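Local coordinates for citryl-spermidine/3,4-dihydroxybenzoyl-citryl-spermidine:spermidine ligase (PDB 3TO3), which joins spermidine to citryl-spermidine intermediates in an ATP-dependent condensation during biosynthesis of the siderophore petrobactin, at residues Glu16-Tyr20 with Thr133-Tyr137; Gln136-Asn141 with Ala392-Asp396; Gly433-Glu437 with Phe460-Glu465; Gly440-Ile444 with Ile455-Asp459. One frame throughout, in Å; residues are numbered along the deposited sequence.

Contact 1: Glu16-Tyr20 with Thr133-Tyr137; sequences ESEDY and TIAQY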
loop_
_atom_site.group_PDB
_atom_site.type_symbol
_atom_site.label_atom_id
_atom_site.label_comp_id
_atom_site.label_asym_id
_atom_site.label_seq_id
_atom_site.Cartn_x
_atom_site.Cartn_y
_atom_site.Cartn_z
ATOM N N GLU B 16 -8.845 -21.111 -9.609
ATOM C CA GLU B 16 -10.026 -21.801 -10.139
ATOM C C GLU B 16 -10.098 -23.226 -9.637
ATOM O O GLU B 16 -10.996 -23.959 -10.018
ATOM C CB GLU B 16 -9.998 -21.855 -11.673
ATOM C CG GLU B 16 -10.430 -20.603 -12.411
ATOM C CD GLU B 16 -9.871 -20.561 -13.846
ATOM O OE1 GLU B 16 -8.972 -21.370 -14.168
ATOM O OE2 GLU B 16 -10.317 -19.721 -14.660
ATOM N N SER B 17 -9.123 -23.645 -8.837
ATOM C CA SER B 17 -9.002 -25.061 -8.506
ATOM C C SER B 17 -9.637 -25.402 -7.168
ATOM O O SER B 17 -10.225 -24.544 -6.506
ATOM C CB SER B 17 -7.539 -25.444 -8.423
ATOM O OG SER B 17 -7.023 -25.074 -7.153
ATOM N N GLU B 18 -9.487 -26.670 -6.784
ATOM C CA GLU B 18 -9.970 -27.181 -5.518
ATOM C C GLU B 18 -9.101 -26.731 -4.347
ATOM O O GLU B 18 -9.561 -26.730 -3.203
ATOM C CB GLU B 18 -9.996 -28.710 -5.538
ATOM C CG GLU B 18 -11.005 -29.311 -6.522
ATOM C CD GLU B 18 -12.314 -29.760 -5.858
ATOM O OE1 GLU B 18 -13.024 -30.590 -6.465
ATOM O OE2 GLU B 18 -12.632 -29.287 -4.736
ATOM N N ASP B 19 -7.835 -26.407 -4.608
ATOM C CA ASP B 19 -6.953 -25.970 -3.524
ATOM C C ASP B 19 -7.421 -24.623 -2.973
ATOM O O ASP B 19 -7.227 -24.304 -1.800
ATOM C CB ASP B 19 -5.516 -25.881 -4.001
ATOM C CG ASP B 19 -4.912 -27.250 -4.275
ATOM O OD1 ASP B 19 -4.655 -27.973 -3.298
ATOM O OD2 ASP B 19 -4.690 -27.600 -5.458
ATOM N N TYR B 20 -8.069 -23.845 -3.824
ATOM C CA TYR B 20 -8.670 -22.624 -3.353
ATOM C C TYR B 20 -9.746 -22.907 -2.270
ATOM O O TYR B 20 -9.781 -22.236 -1.242
ATOM C CB TYR B 20 -9.223 -21.810 -4.522
ATOM C CG TYR B 20 -9.982 -20.611 -4.043
ATOM C CD1 TYR B 20 -9.317 -19.446 -3.698
ATOM C CD2 TYR B 20 -11.369 -20.659 -3.883
ATOM C CE1 TYR B 20 -10.014 -18.338 -3.229
ATOM C CE2 TYR B 20 -12.074 -19.576 -3.387
ATOM C CZ TYR B 20 -11.393 -18.407 -3.073
ATOM O OH TYR B 20 -12.093 -17.311 -2.603
ATOM N N THR B 133 -3.388 -20.402 -1.553
ATOM C CA THR B 133 -3.958 -21.153 -2.669
ATOM C C THR B 133 -2.910 -21.450 -3.745
ATOM O O THR B 133 -2.819 -22.562 -4.225
ATOM C CB THR B 133 -5.127 -20.400 -3.333
ATOM O OG1 THR B 133 -6.233 -20.333 -2.427
ATOM C CG2 THR B 133 -5.553 -21.106 -4.623
ATOM N N ILE B 134 -2.110 -20.462 -4.119
ATOM C CA ILE B 134 -1.066 -20.689 -5.125
ATOM C C ILE B 134 -0.018 -21.685 -4.597
ATOM O O ILE B 134 0.437 -22.599 -5.314
ATOM C CB ILE B 134 -0.368 -19.370 -5.516
ATOM C CG1 ILE B 134 -1.407 -18.383 -6.030
ATOM C CG2 ILE B 134 0.690 -19.612 -6.610
ATOM C CD1 ILE B 134 -1.040 -16.942 -5.825
ATOM N N ALA B 135 0.365 -21.527 -3.338
ATOM C CA ALA B 135 1.337 -22.478 -2.786
ATOM C C ALA B 135 0.786 -23.935 -2.713
ATOM O O ALA B 135 1.467 -24.874 -3.130
ATOM C CB ALA B 135 1.866 -22.012 -1.448
ATOM N N GLN B 136 -0.418 -24.118 -2.170
ATOM C CA GLN B 136 -1.025 -25.454 -2.079
ATOM C C GLN B 136 -1.212 -26.032 -3.486
ATOM O O GLN B 136 -1.096 -27.228 -3.690
ATOM C CB GLN B 136 -2.371 -25.418 -1.361
ATOM C CG GLN B 136 -2.296 -24.926 0.072
ATOM C CD GLN B 136 -1.352 -25.755 0.904
ATOM O OE1 GLN B 136 -1.343 -26.977 0.800
ATOM N NE2 GLN B 136 -0.519 -25.097 1.701
ATOM N N TYR B 137 -1.481 -25.173 -4.462
ATOM C CA TYR B 137 -1.687 -25.662 -5.805
ATOM C C TYR B 137 -0.375 -26.104 -6.483
ATOM O O TYR B 137 -0.364 -27.051 -7.251
ATOM C CB TYR B 137 -2.398 -24.611 -6.637
ATOM C CG TYR B 137 -2.641 -25.046 -8.048
ATOM C CD1 TYR B 137 -3.702 -25.879 -8.343
ATOM C CD2 TYR B 137 -1.824 -24.612 -9.095
ATOM C CE1 TYR B 137 -3.954 -26.300 -9.644
ATOM C CE2 TYR B 137 -2.068 -25.026 -10.419
ATOM C CZ TYR B 137 -3.145 -25.881 -10.673
ATOM O OH TYR B 137 -3.445 -26.332 -11.937
#
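Thr133 meets Tyr20 where the two backbones come closest, with their CA atoms 5.0 Å apart. The two branches of Thr133 divide the contact. Methyl CG2 lies 3.7 Å from Tyr20 CB, while OG1 reaches ring atom CD1 of Tyr20 at 3.5 Å, an oblique approach without a hydrogen bond. This hydroxyl is instead hydrogen-bonded to the Ile129 carbonyl, one turn back in its own helix. Tyr20 has CG anti to its backbone N (chi1 174°), which carries the ring past Thr133 toward the second subunit, where it packs on Gln264 of that chain. Three residues along, Gln136 contributes its CB, 3.9 Å from Asp19 OD1; the rest of the bent chain leads off to other polar partners, Arg139 and Asp132. Here the first turn of helix 18-37 docks on the last turns of helix 115-138, and the docked end is N-capped: Ser17 OG accepts from Asp19 N at 3.0 Å and is also hydrogen-bonded to the Ala14 carbonyl. Tyr137 closes the second segment. Asp19 OD2 sits at the edge of its ring, near the ring plane, 3.5 Å from CD1, with the carboxylate turned 76° to the ring. From an oblique direction the capping OG of Ser17 reaches the same CD1 at 3.6 Å. Asp19 OD1 additionally forms a weak, long ion pair with Lys395 NZ.

Contact 2: Gln136-Asn141 with Ala392-Asp396; sequences QYERCN and AKEKD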
loop_
_atom_site.group_PDB
_atom_site.type_symbol
_atom_site.label_atom_id
_atom_site.label_comp_id
_atom_site.label_asym_id
_atom_site.label_seq_id
_atom_site.Cartn_x
_atom_site.Cartn_y
_atom_site.Cartn_z
ATOM N N GLN B 136 -0.418 -24.118 -2.170
ATOM C CA GLN B 136 -1.025 -25.454 -2.079
ATOM C C GLN B 136 -1.212 -26.032 -3.486
ATOM O O GLN B 136 -1.096 -27.228 -3.690
ATOM C CB GLN B 136 -2.371 -25.418 -1.361
ATOM C CG GLN B 136 -2.296 -24.926 0.072
ATOM C CD GLN B 136 -1.352 -25.755 0.904
ATOM O OE1 GLN B 136 -1.343 -26.977 0.800
ATOM N NE2 GLN B 136 -0.519 -25.097 1.701
ATOM N N TYR B 137 -1.481 -25.173 -4.462
ATOM C CA TYR B 137 -1.687 -25.662 -5.805
ATOM C C TYR B 137 -0.375 -26.104 -6.483
ATOM O O TYR B 137 -0.364 -27.051 -7.251
ATOM C CB TYR B 137 -2.398 -24.611 -6.637
ATOM C CG TYR B 137 -2.641 -25.046 -8.048
ATOM C CD1 TYR B 137 -3.702 -25.879 -8.343
ATOM C CD2 TYR B 137 -1.824 -24.612 -9.095
ATOM C CE1 TYR B 137 -3.954 -26.300 -9.644
ATOM C CE2 TYR B 137 -2.068 -25.026 -10.419
ATOM C CZ TYR B 137 -3.145 -25.881 -10.673
ATOM O OH TYR B 137 -3.445 -26.332 -11.937
ATOM N N GLU B 138 0.733 -25.442 -6.181
ATOM C CA GLU B 138 2.010 -25.811 -6.788
ATOM C C GLU B 138 2.708 -27.018 -6.161
ATOM O O GLU B 138 3.570 -27.620 -6.801
ATOM C CB GLU B 138 2.959 -24.615 -6.799
ATOM C CG GLU B 138 2.520 -23.549 -7.769
ATOM C CD GLU B 138 2.746 -23.957 -9.215
ATOM O OE1 GLU B 138 1.785 -23.885 -10.019
ATOM O OE2 GLU B 138 3.893 -24.336 -9.553
ATOM N N ARG B 139 2.322 -27.373 -4.930
ATOM C CA ARG B 139 2.995 -28.422 -4.160
ATOM C C ARG B 139 2.776 -29.810 -4.759
ATOM O O ARG B 139 1.682 -30.110 -5.259
ATOM C CB ARG B 139 2.560 -28.404 -2.689
ATOM C CG ARG B 139 1.209 -29.079 -2.406
ATOM C CD ARG B 139 0.775 -28.961 -0.923
ATOM N NE ARG B 139 1.769 -29.480 0.029
ATOM C CZ ARG B 139 1.675 -29.397 1.360
ATOM N NH1 ARG B 139 0.633 -28.806 1.939
ATOM N NH2 ARG B 139 2.637 -29.911 2.123
ATOM N N CYS B 140 3.819 -30.647 -4.679
ATOM C CA CYS B 140 3.788 -32.034 -5.192
ATOM C C CYS B 140 3.238 -33.100 -4.213
ATOM O O CYS B 140 2.873 -32.802 -3.076
ATOM C CB CYS B 140 5.182 -32.443 -5.690
ATOM S SG CYS B 140 5.225 -34.018 -6.618
ATOM N N ASN B 141 3.177 -34.347 -4.676
ATOM C CA ASN B 141 2.727 -35.475 -3.850
ATOM C C ASN B 141 3.639 -36.703 -3.972
ATOM O O ASN B 141 4.338 -37.074 -3.027
ATOM C CB ASN B 141 1.277 -35.854 -4.186
ATOM C CG ASN B 141 0.265 -35.219 -3.237
ATOM O OD1 ASN B 141 0.065 -34.002 -3.243
ATOM N ND2 ASN B 141 -0.387 -36.050 -2.423
ATOM N N ALA B 392 3.664 -30.525 11.308
ATOM C CA ALA B 392 3.205 -30.382 9.917
ATOM C C ALA B 392 2.639 -31.684 9.365
ATOM O O ALA B 392 2.970 -32.763 9.850
ATOM C CB ALA B 392 4.332 -29.880 9.006
ATOM N N LYS B 393 1.814 -31.571 8.332
ATOM C CA LYS B 393 1.277 -32.736 7.629
ATOM C C LYS B 393 1.532 -32.634 6.130
ATOM O O LYS B 393 1.767 -31.543 5.606
ATOM C CB LYS B 393 -0.224 -32.854 7.863
ATOM C CG LYS B 393 -0.614 -33.094 9.288
ATOM C CD LYS B 393 -2.071 -32.763 9.456
ATOM C CE LYS B 393 -2.361 -32.251 10.851
ATOM N NZ LYS B 393 -3.800 -32.481 11.209
ATOM N N GLU B 394 1.497 -33.783 5.456
ATOM C CA GLU B 394 1.620 -33.871 4.003
ATOM C C GLU B 394 0.314 -33.410 3.369
ATOM O O GLU B 394 -0.729 -33.395 4.035
ATOM C CB GLU B 394 1.918 -35.313 3.559
ATOM C CG GLU B 394 3.186 -35.924 4.107
ATOM C CD GLU B 394 4.460 -35.396 3.437
ATOM O OE1 GLU B 394 4.436 -34.302 2.823
ATOM O OE2 GLU B 394 5.497 -36.090 3.531
ATOM N N LYS B 395 0.349 -33.073 2.082
ATOM C CA LYS B 395 -0.870 -32.615 1.435
ATOM C C LYS B 395 -2.063 -33.515 1.768
ATOM O O LYS B 395 -3.177 -33.010 1.983
ATOM C CB LYS B 395 -0.693 -32.497 -0.076
ATOM C CG LYS B 395 -1.832 -31.712 -0.762
ATOM C CD LYS B 395 -1.570 -31.517 -2.263
ATOM C CE LYS B 395 -2.204 -30.237 -2.805
ATOM N NZ LYS B 395 -1.876 -30.041 -4.253
ATOM N N ASP B 396 -1.829 -34.832 1.832
ATOM C CA ASP B 396 -2.910 -35.820 2.051
ATOM C C ASP B 396 -3.273 -36.031 3.533
ATOM O O ASP B 396 -4.130 -36.878 3.858
ATOM C CB ASP B 396 -2.586 -37.180 1.400
ATOM C CG ASP B 396 -1.454 -37.943 2.120
ATOM O OD1 ASP B 396 -1.012 -37.516 3.219
ATOM O OD2 ASP B 396 -1.000 -38.982 1.585
HETATM O O HOH W 1 -0.537 -29.869 4.320
HETATM O O HOH W 2 3.738 -29.714 4.899
#
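Lys395 and Arg139 run past each other in opposite directions, and their aliphatic parts make the tight side of this contact. Arg139 CG is 3.6 Å from Lys395 CE, and Arg139 CD is 3.7 Å from Lys395 CD. Lys395 can lie alongside because chi1 of -167° swings CG away from the backbone N and every later torsion is extended, so that NZ arrives at the helix end and donates to Gln136 O at 3.0 Å. The C=O...N angle of that bond is 159°, with the donor 20° off the carbonyl plane. The loop between strand 383-386 and helix 402-408 is thereby pinned to the C-terminal turn of helix 115-138, just before Arg139 leaves helical geometry; a lysine at this carbonyl probably also suits the helix dipole. The guanidinium has one face over the Lys395 backbone, and its NH1 donates in plane to a lone pair of Gln136 OE1 at 2.9 Å. Beyond it the packing gives way to solvent. Two waters, taking one N-H each from NH1 and NH2, both donate to Lys393 O, which lies 3.9 Å from NH2 itself. Glu394 is exposed, its OE1 staying 4.8 Å from Arg139 NH2.

Contact 3: Gly433-Glu437 with Phe460-Glu465; sequences GIALE and FHEGLE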
loop_
_atom_site.group_PDB
_atom_site.type_symbol
_atom_site.label_atom_id
_atom_site.label_comp_id
_atom_site.label_asym_id
_atom_site.label_seq_id
_atom_site.Cartn_x
_atom_site.Cartn_y
_atom_site.Cartn_z
ATOM N N GLY B 433 16.901 -17.550 34.822
ATOM C CA GLY B 433 15.938 -16.473 34.606
ATOM C C GLY B 433 15.879 -15.858 33.204
ATOM O O GLY B 433 15.597 -14.678 33.039
ATOM N N ILE B 434 16.110 -16.659 32.179
ATOM C CA ILE B 434 16.130 -16.140 30.830
ATOM C C ILE B 434 15.069 -16.853 29.987
ATOM O O ILE B 434 15.123 -18.065 29.822
ATOM C CB ILE B 434 17.488 -16.399 30.195
ATOM C CG1 ILE B 434 18.566 -15.592 30.909
ATOM C CG2 ILE B 434 17.476 -16.051 28.731
ATOM C CD1 ILE B 434 19.926 -15.786 30.309
ATOM N N ALA B 435 14.098 -16.121 29.447
ATOM C CA ALA B 435 13.114 -16.781 28.601
ATOM C C ALA B 435 13.327 -16.383 27.148
ATOM O O ALA B 435 13.107 -15.241 26.758
ATOM C CB ALA B 435 11.735 -16.459 29.049
ATOM N N LEU B 436 13.808 -17.333 26.360
ATOM C CA LEU B 436 13.936 -17.157 24.931
ATOM C C LEU B 436 12.535 -17.289 24.409
ATOM O O LEU B 436 11.723 -18.004 25.004
ATOM C CB LEU B 436 14.831 -18.247 24.349
ATOM C CG LEU B 436 16.215 -18.218 25.017
ATOM C CD1 LEU B 436 17.088 -19.350 24.540
ATOM C CD2 LEU B 436 16.872 -16.871 24.757
ATOM N N GLU B 437 12.247 -16.624 23.297
ATOM C CA GLU B 437 10.939 -16.764 22.714
ATOM C C GLU B 437 10.989 -18.137 22.042
ATOM O O GLU B 437 11.748 -18.412 21.125
ATOM C CB GLU B 437 10.731 -15.684 21.676
ATOM C CG GLU B 437 9.295 -15.288 21.442
ATOM C CD GLU B 437 9.147 -14.387 20.212
ATOM O OE1 GLU B 437 7.995 -14.057 19.856
ATOM O OE2 GLU B 437 10.182 -14.018 19.598
ATOM N N PHE B 460 17.093 -14.363 18.784
ATOM C CA PHE B 460 17.234 -13.693 20.099
ATOM C C PHE B 460 16.986 -12.181 20.127
ATOM O O PHE B 460 16.494 -11.629 21.106
ATOM C CB PHE B 460 18.627 -13.998 20.667
ATOM C CG PHE B 460 19.012 -15.430 20.481
ATOM C CD1 PHE B 460 18.142 -16.429 20.884
ATOM C CD2 PHE B 460 20.188 -15.779 19.828
ATOM C CE1 PHE B 460 18.478 -17.767 20.700
ATOM C CE2 PHE B 460 20.516 -17.111 19.622
ATOM C CZ PHE B 460 19.665 -18.107 20.055
ATOM N N HIS B 461 17.364 -11.509 19.053
ATOM C CA HIS B 461 17.485 -10.085 19.116
ATOM C C HIS B 461 16.158 -9.392 19.456
ATOM O O HIS B 461 16.146 -8.393 20.181
ATOM C CB HIS B 461 18.100 -9.554 17.820
ATOM C CG HIS B 461 17.172 -9.610 16.655
ATOM N ND1 HIS B 461 16.954 -10.765 15.933
ATOM C CD2 HIS B 461 16.384 -8.662 16.099
ATOM C CE1 HIS B 461 16.079 -10.524 14.973
ATOM N NE2 HIS B 461 15.713 -9.255 15.056
ATOM N N GLU B 462 15.065 -9.845 18.859
ATOM C CA GLU B 462 13.739 -9.292 19.178
ATOM C C GLU B 462 12.997 -9.873 20.392
ATOM O O GLU B 462 12.442 -9.121 21.193
ATOM C CB GLU B 462 12.831 -9.348 17.948
ATOM C CG GLU B 462 12.791 -10.724 17.272
ATOM C CD GLU B 462 12.101 -10.692 15.913
ATOM O OE1 GLU B 462 11.638 -9.598 15.500
ATOM O OE2 GLU B 462 12.022 -11.766 15.263
ATOM N N GLY B 463 12.994 -11.201 20.512
ATOM C CA GLY B 463 12.078 -11.903 21.401
ATOM C C GLY B 463 12.353 -12.054 22.898
ATOM O O GLY B 463 11.439 -12.002 23.732
ATOM N N LEU B 464 13.620 -12.232 23.228
ATOM C CA LEU B 464 14.066 -12.566 24.566
ATOM C C LEU B 464 13.558 -11.662 25.715
ATOM O O LEU B 464 13.563 -10.429 25.634
ATOM C CB LEU B 464 15.584 -12.596 24.528
ATOM C CG LEU B 464 16.409 -12.789 25.770
ATOM C CD1 LEU B 464 17.747 -13.368 25.340
ATOM C CD2 LEU B 464 16.581 -11.468 26.488
ATOM N N GLU B 465 13.099 -12.309 26.777
ATOM C CA GLU B 465 12.813 -11.646 28.032
ATOM C C GLU B 465 13.691 -12.237 29.145
ATOM O O GLU B 465 14.110 -13.391 29.072
ATOM C CB GLU B 465 11.330 -11.787 28.379
ATOM C CG GLU B 465 10.431 -11.059 27.396
ATOM C CD GLU B 465 8.951 -11.037 27.795
ATOM O OE1 GLU B 465 8.568 -11.637 28.819
ATOM O OE2 GLU B 465 8.162 -10.404 27.069
#
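Glu437 and Gly463 face each other at the end of a short antiparallel pairing. From its base outward, Glu437 keeps to the Gly463 backbone: CB is 4.0 Å from Gly463 CA, the extended chain carries CD to the same distance from that CA, and OE2 comes to 3.4 Å. The glycine has no side chain to stand in the way of this carboxylate. With a trans first torsion (chi1 -153°), the chain runs alongside the turn that holds Glu462, an ATP-binding residue whose poorly ordered carboxylate stays clear of that of Glu437 in the model. Further back, Ala435 and Glu465 form a hydrogen-bonded antiparallel pair: Ala435 N donates to Glu465 O at 2.8 Å, and Glu465 N returns a bond to Ala435 O at 2.9 Å. Apolar groups fill the space beside this bridge, with Leu436 CD2 lying 3.7 Å from Leu464 CD1 and meeting the Phe460 ring obliquely. Phe460 extends this packing to helix 315-333, and Leu436 reaches Leu428 of helix 410-432. Helix 502-528 packs on Ala435 and Glu465, while strand 465-467 continues the small sheet from strand 434-435 to strand 497-498.

Contact 4: Gly440-Ile444 with Ile455-Asp459; sequences GQNMI and IALKD. With ATP (adenosine-5'-triphosphate), chain E.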
loop_
_atom_site.group_PDB
_atom_site.type_symbol
_atom_site.label_atom_id
_atom_site.label_comp_id
_atom_site.label_asym_id
_atom_site.label_seq_id
_atom_site.Cartn_x
_atom_site.Cartn_y
_atom_site.Cartn_z
ATOM N N GLY B 440 7.408 -22.019 17.639
ATOM C CA GLY B 440 7.882 -23.065 16.751
ATOM C C GLY B 440 8.976 -22.696 15.763
ATOM O O GLY B 440 9.809 -23.541 15.412
ATOM N N GLN B 441 8.984 -21.445 15.317
ATOM C CA GLN B 441 9.895 -21.027 14.266
ATOM C C GLN B 441 11.268 -20.622 14.824
ATOM O O GLN B 441 12.206 -20.374 14.062
ATOM C CB GLN B 441 9.267 -19.887 13.450
ATOM C CG GLN B 441 9.570 -19.944 11.942
ATOM C CD GLN B 441 10.705 -18.998 11.515
ATOM O OE1 GLN B 441 10.988 -18.005 12.195
ATOM N NE2 GLN B 441 11.355 -19.306 10.384
ATOM N N ASN B 442 11.387 -20.563 16.150
ATOM C CA ASN B 442 12.654 -20.233 16.797
ATOM C C ASN B 442 13.501 -21.442 17.161
ATOM O O ASN B 442 14.572 -21.305 17.769
ATOM C CB ASN B 442 12.410 -19.430 18.070
ATOM C CG ASN B 442 11.854 -18.065 17.775
ATOM O OD1 ASN B 442 11.194 -17.449 18.618
ATOM N ND2 ASN B 442 12.083 -17.594 16.546
HETATM N N MSE B 443 13.004 -22.625 16.819
HETATM C CA MSE B 443 13.573 -23.843 17.343
HETATM C C MSE B 443 13.818 -24.813 16.209
HETATM O O MSE B 443 13.006 -24.952 15.296
HETATM C CB MSE B 443 12.629 -24.469 18.371
HETATM C CG MSE B 443 12.482 -23.674 19.653
HETATM SE SE MSE B 443 11.099 -24.381 20.900
HETATM C CE MSE B 443 11.899 -26.085 21.388
ATOM N N ILE B 444 14.946 -25.489 16.287
ATOM C CA ILE B 444 15.332 -26.472 15.297
ATOM C C ILE B 444 15.660 -27.778 15.982
ATOM O O ILE B 444 16.541 -27.819 16.833
ATOM C CB ILE B 444 16.543 -25.968 14.498
ATOM C CG1 ILE B 444 16.167 -24.649 13.817
ATOM C CG2 ILE B 444 16.974 -27.020 13.485
ATOM C CD1 ILE B 444 17.248 -24.052 12.976
ATOM N N ILE B 455 18.611 -29.634 20.675
ATOM C CA ILE B 455 17.868 -28.487 20.164
ATOM C C ILE B 455 18.761 -27.292 19.753
ATOM O O ILE B 455 19.799 -27.020 20.367
ATOM C CB ILE B 455 16.818 -28.026 21.192
ATOM C CG1 ILE B 455 15.683 -27.311 20.484
ATOM C CG2 ILE B 455 17.437 -27.168 22.274
ATOM C CD1 ILE B 455 15.039 -28.196 19.413
ATOM N N ALA B 456 18.369 -26.585 18.704
ATOM C CA ALA B 456 19.105 -25.393 18.285
ATOM C C ALA B 456 18.128 -24.251 18.326
ATOM O O ALA B 456 16.986 -24.413 17.919
ATOM C CB ALA B 456 19.648 -25.552 16.895
ATOM N N LEU B 457 18.557 -23.106 18.846
ATOM C CA LEU B 457 17.647 -21.980 19.058
ATOM C C LEU B 457 18.134 -20.796 18.265
ATOM O O LEU B 457 19.339 -20.639 18.040
ATOM C CB LEU B 457 17.549 -21.633 20.541
ATOM C CG LEU B 457 17.160 -22.818 21.429
ATOM C CD1 LEU B 457 17.720 -22.644 22.816
ATOM C CD2 LEU B 457 15.650 -22.979 21.453
ATOM N N LYS B 458 17.202 -19.987 17.797
ATOM C CA LYS B 458 17.555 -18.816 17.001
ATOM C C LYS B 458 16.566 -17.693 17.272
ATOM O O LYS B 458 15.596 -17.898 18.012
ATOM C CB LYS B 458 17.602 -19.150 15.505
ATOM C CG LYS B 458 16.317 -19.782 14.916
ATOM C CD LYS B 458 16.544 -20.016 13.405
ATOM C CE LYS B 458 15.260 -20.449 12.649
ATOM N NZ LYS B 458 14.238 -19.346 12.585
ATOM N N ASP B 459 16.812 -16.544 16.630
ATOM C CA ASP B 459 16.051 -15.307 16.800
ATOM C C ASP B 459 15.956 -14.794 18.242
ATOM O O ASP B 459 14.887 -14.847 18.853
ATOM C CB ASP B 459 14.652 -15.432 16.180
ATOM C CG ASP B 459 14.679 -15.359 14.660
ATOM O OD1 ASP B 459 15.476 -14.569 14.106
ATOM O OD2 ASP B 459 13.914 -16.108 14.012
HETATM P PB ATP E . 11.841 -13.886 11.717
HETATM O O1B ATP E . 12.189 -13.177 10.432
HETATM O O2B ATP E . 11.851 -12.900 12.855
HETATM O O3B ATP E . 12.865 -15.054 11.967
HETATM P PA ATP E . 9.147 -13.722 11.393
HETATM O O1A ATP E . 9.511 -12.435 10.679
HETATM O O2A ATP E . 8.459 -13.477 12.731
HETATM O O3A ATP E . 10.433 -14.561 11.633
HETATM O "O5'" ATP E . 8.184 -14.519 10.441
HETATM C "C5'" ATP E . 8.153 -15.897 10.458
HETATM C "C4'" ATP E . 7.014 -16.520 9.874
HETATM O "O4'" ATP E . 6.892 -17.894 10.374
HETATM C "C3'" ATP E . 5.772 -15.824 10.281
HETATM O "O3'" ATP E . 5.105 -15.363 9.171
HETATM C "C2'" ATP E . 4.981 -16.843 10.994
HETATM O "O2'" ATP E . 3.649 -16.695 10.738
HETATM C "C1'" ATP E . 5.515 -18.112 10.422
HETATM N N9 ATP E . 5.175 -19.311 11.140
HETATM C C8 ATP E . 4.641 -20.405 10.568
HETATM N N7 ATP E . 4.460 -21.323 11.527
HETATM C C5 ATP E . 4.883 -20.825 12.711
HETATM C C6 ATP E . 4.929 -21.346 14.012
HETATM N N6 ATP E . 4.449 -22.677 14.259
HETATM N N1 ATP E . 5.424 -20.580 15.011
HETATM C C2 ATP E . 5.868 -19.330 14.760
HETATM N N3 ATP E . 5.834 -18.799 13.517
HETATM C C4 ATP E . 5.348 -19.521 12.473
#
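Strands 443-448 and 451-457 pair antiparallel as a beta hairpin, Met443 with Leu457 as a non-hydrogen-bonded pair and Ile444 with Ala456 as a hydrogen-bonded one, in which Ile444 N donates to Ala456 O at 2.8 Å and Ala456 N donates back to Ile444 O. Lys458 N continues the ladder to Asn442 O. Met443, modelled as selenomethionine, and Leu457 lie side by side on one face, with Met443 CG 3.7 Å from Leu457 CD2. On the other face Ile444 CB rests 3.9 Å from Ala456 CB, and the Ile444 side chain crosses that of Lys458 at about a right angle, CD1 lying against its CD and CE. Lys458 reaches across to the other segment: chi1 of 55° sets CG between the backbone N and carbonyl carbon, and chi4 of 68° bends NZ onto Gln441 O at 2.7 Å. That bond runs nearly straight out from the carbonyl, at a C=O...N angle of 169°. NZ also forms a salt bridge with Asp459 OD2 at 3.6 Å, while Asp459 OD1 has salt bridges to Arg371 and Lys299. Gln441, Asn442 and Asp459 belong to the magnesium site, and Gln441 CB lies 3.6 Å from ATP N3. The buried lysine thus ties the Gln441 backbone to Asp459, probably helping to fix two parts of the metal site relative to each other and to balance the negative charge gathered around the phosphates.

In the fold
Contacts 3 and 4 are buried and contacts 1 and 2 lie further out, the first partly buried and the second at the surface. Contacts 1 and 2 share Gln136 and Tyr137 at the end of helix 115-138, their centres about 10 Å apart; one joins helix to helix, the other helix to loop, with waters taking part. On the far side of the chain's centre from both, contact 3 closes a loop inside which contact 4 is nested, and Leu436 packs on Leu457 between them. Each of this inner pair has its own antiparallel backbone pairing with apolar side chains beside it and acids toward the ATP site, but of these two only contact 4 has a buried lysine crossing between its segments.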